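Local coordinates for maltose-binding protein MalE1 (Thermotoga maritima, PDB 6DTU), which binds maltotetraose in the cleft of a periplasmic binding-protein fold and probably delivers such maltodextrins for transport across the membrane, at residues A[279-283]-A[284-288]. Numbering follows the deposited sequence.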
ATOM      1  N   ILE A 279     -23.679  -1.193   4.511  1.00 12.47           N
ATOM      2  CA  ILE A 279     -23.690  -1.432   3.074  1.00 11.43           C
ATOM      3  C   ILE A 279     -24.420  -0.302   2.349  1.00 13.72           C
ATOM      4  O   ILE A 279     -23.951   0.194   1.314  1.00 14.19           O
ATOM      5  CB  ILE A 279     -24.285  -2.824   2.762  1.00 12.09           C
ATOM      6  CG1 ILE A 279     -23.332  -3.912   3.245  1.00 12.08           C
ATOM      7  CG2 ILE A 279     -24.481  -2.977   1.257  1.00 14.79           C
ATOM      8  CD1 ILE A 279     -23.980  -5.332   3.206  1.00 13.64           C
ATOM      9  N   GLU A 280     -25.567   0.138   2.885  1.00 14.97           N
ATOM     10  CA  GLU A 280     -26.321   1.224   2.261  1.00 14.86           C
ATOM     11  C   GLU A 280     -25.497   2.502   2.176  1.00 15.44           C
ATOM     12  O   GLU A 280     -25.507   3.200   1.160  1.00 15.85           O
ATOM     13  CB  GLU A 280     -27.611   1.493   3.038  1.00 15.76           C
ATOM     14  CG  GLU A 280     -28.417   2.725   2.534  1.00 18.19           C
ATOM     15  CD  GLU A 280     -29.150   2.497   1.206  1.00 19.27           C
ATOM     16  OE1 GLU A 280     -29.211   1.343   0.715  1.00 21.80           O
ATOM     17  OE2 GLU A 280     -29.678   3.487   0.646  1.00 21.24           O
ATOM     18  N   PHE A 281     -24.836   2.858   3.268  1.00 15.11           N
ATOM     19  CA  PHE A 281     -23.934   4.003   3.280  1.00 12.58           C
ATOM     20  C   PHE A 281     -22.861   3.892   2.193  1.00 15.29           C
ATOM     21  O   PHE A 281     -22.581   4.864   1.477  1.00 13.15           O
ATOM     22  CB  PHE A 281     -23.342   4.080   4.678  1.00 14.71           C
ATOM     23  CG  PHE A 281     -22.286   5.096   4.849  1.00 13.50           C
ATOM     24  CD1 PHE A 281     -22.601   6.416   5.032  1.00 14.66           C
ATOM     25  CD2 PHE A 281     -20.966   4.723   4.867  1.00 13.29           C
ATOM     26  CE1 PHE A 281     -21.608   7.353   5.231  1.00 15.70           C
ATOM     27  CE2 PHE A 281     -19.968   5.652   5.039  1.00 13.05           C
ATOM     28  CZ  PHE A 281     -20.283   6.958   5.226  1.00 14.34           C
ATOM     29  N   LEU A 282     -22.281   2.704   2.029  1.00 14.90           N
ATOM     30  CA  LEU A 282     -21.215   2.545   1.044  1.00 13.03           C
ATOM     31  C   LEU A 282     -21.755   2.618  -0.376  1.00 15.70           C
ATOM     32  O   LEU A 282     -21.164   3.291  -1.228  1.00 16.09           O
ATOM     33  CB  LEU A 282     -20.480   1.225   1.262  1.00 14.72           C
ATOM     34  CG  LEU A 282     -19.707   1.171   2.584  1.00 13.31           C
ATOM     35  CD1 LEU A 282     -19.013  -0.181   2.624  1.00 13.47           C
ATOM     36  CD2 LEU A 282     -18.699   2.297   2.706  1.00 12.69           C
ATOM     37  N   THR A 283     -22.852   1.911  -0.663  1.00 14.22           N
ATOM     38  CA  THR A 283     -23.317   1.820  -2.052  1.00 17.17           C
ATOM     39  C   THR A 283     -24.085   3.056  -2.505  1.00 16.32           C
ATOM     40  O   THR A 283     -24.014   3.432  -3.681  1.00 17.23           O
ATOM     41  CB  THR A 283     -24.179   0.569  -2.267  1.00 15.77           C
ATOM     42  OG1 THR A 283     -25.356   0.665  -1.448  1.00 18.29           O
ATOM     43  CG2 THR A 283     -23.373  -0.695  -1.941  1.00 16.26           C
ATOM     44  N   SER A 284     -24.872   3.659  -1.621  1.00 16.13           N
ATOM     45  CA  SER A 284     -25.760   4.738  -2.038  1.00 15.02           C
ATOM     46  C   SER A 284     -25.112   6.110  -1.948  1.00 16.33           C
ATOM     47  O   SER A 284     -25.662   7.075  -2.497  1.00 17.14           O
ATOM     48  CB  SER A 284     -27.017   4.755  -1.162  1.00 15.88           C
ATOM     49  OG  SER A 284     -26.727   5.343   0.110  1.00 18.80           O
ATOM     50  N   PHE A 285     -23.986   6.220  -1.245  1.00 17.36           N
ATOM     51  CA  PHE A 285     -23.372   7.509  -0.943  1.00 14.13           C
ATOM     52  C   PHE A 285     -21.884   7.479  -1.262  1.00 14.10           C
ATOM     53  O   PHE A 285     -21.423   8.230  -2.122  1.00 14.97           O
ATOM     54  CB  PHE A 285     -23.612   7.876   0.535  1.00 15.61           C
ATOM     55  CG  PHE A 285     -22.965   9.176   0.984  1.00 14.71           C
ATOM     56  CD1 PHE A 285     -23.040  10.328   0.201  1.00 18.65           C
ATOM     57  CD2 PHE A 285     -22.354   9.267   2.231  1.00 17.04           C
ATOM     58  CE1 PHE A 285     -22.465  11.519   0.615  1.00 18.64           C
ATOM     59  CE2 PHE A 285     -21.787  10.474   2.658  1.00 16.39           C
ATOM     60  CZ  PHE A 285     -21.865  11.602   1.855  1.00 17.79           C
ATOM     61  N   ILE A 286     -21.128   6.599  -0.605  1.00 14.28           N
ATOM     62  CA  ILE A 286     -19.680   6.580  -0.798  1.00 13.27           C
ATOM     63  C   ILE A 286     -19.329   6.227  -2.245  1.00 13.83           C
ATOM     64  O   ILE A 286     -18.371   6.756  -2.819  1.00 13.46           O
ATOM     65  CB  ILE A 286     -19.007   5.662   0.246  1.00 11.64           C
ATOM     66  CG1 ILE A 286     -19.163   6.236   1.656  1.00 11.46           C
ATOM     67  CG2 ILE A 286     -17.521   5.450  -0.040  1.00 13.67           C
ATOM     68  CD1 ILE A 286     -18.431   7.566   1.865  1.00 13.20           C
ATOM     69  N   ALA A 287     -20.101   5.335  -2.866  1.00 13.86           N
ATOM     70  CA  ALA A 287     -19.754   4.878  -4.199  1.00 13.86           C
ATOM     71  C   ALA A 287     -20.065   5.881  -5.297  1.00 13.31           C
ATOM     72  O   ALA A 287     -19.707   5.621  -6.455  1.00 15.68           O
ATOM     73  CB  ALA A 287     -20.466   3.560  -4.524  1.00 13.22           C
ATOM     74  N   LYS A 288     -20.729   6.987  -4.995  1.00 14.31           N
ATOM     75  CA  LYS A 288     -21.159   7.881  -6.062  1.00 15.35           C
ATOM     76  C   LYS A 288     -19.978   8.652  -6.651  1.00 15.17           C
ATOM     77  O   LYS A 288     -18.927   8.802  -6.028  1.00 14.69           O
ATOM     78  CB  LYS A 288     -22.218   8.867  -5.571  1.00 15.77           C
ATOM     79  CG  LYS A 288     -23.579   8.270  -5.250  1.00 16.59           C
ATOM     80  CD  LYS A 288     -24.432   9.228  -4.437  1.00 27.55           C
ATOM     81  CE  LYS A 288     -24.495  10.625  -5.018  1.00 28.67           C
ATOM     82  NZ  LYS A 288     -25.854  10.960  -5.550  1.00 32.32           N
TER
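Ile286, five residues after Phe281 along helix 275-286, lies over one face of the Phe281 ring; the contact spans the same five-residue step as the backbone bond between the two residues, which brings their side chains together where the helix widens. Followed outward, the side chain starts with CB of Ile286, 3.5 Å from O of Leu282. CG1 comes next. With chi1 at -66° this branch is anti to the carbonyl carbon, and that rotation sets it above the aromatic face, 4.0 Å from the centroid of the Phe281 ring, in a CH-pi contact; CG1 also approaches CD2 of Leu282. The terminal CD1 continues past the ring rim, 3.9 Å from CZ of Phe281. Phe285 meets the same ring obliquely: CE1 of Phe281 sits at the edge of the Phe285 ring, close to its plane, and lies 3.6 Å from CD2 of Phe285, with the two planes inclined at 65°.

Beneath these side chains the backbone widens into a pi-type turn. The N of Ile286 donates to O of Phe281 at 3.1 Å, almost straight at 171°, whereas the regular bond from Phe285 N to that oxygen is weak. Ala287 N repeats the five-residue step to Leu282 O, also weakly. One residue earlier the ordinary four-residue step still holds, and Glu280 O is gripped twice by Ser284, from opposite faces of its carbonyl plane: by N, and by OG at 2.7 Å.

Around the contact, Phe24 meets the Phe281 ring edge-to-face, Leu20 of helix 14-28 touches Phe285 and Ile286, and Phe266 of strand 260-268 packs on Leu282 and Ile286. The change of step thus still provides Glu280 O, Phe281 O and Leu282 O with donors, the serine hydroxyl adding a second for Glu280 O, while apolar side chains seat this part of the helix against its neighbours.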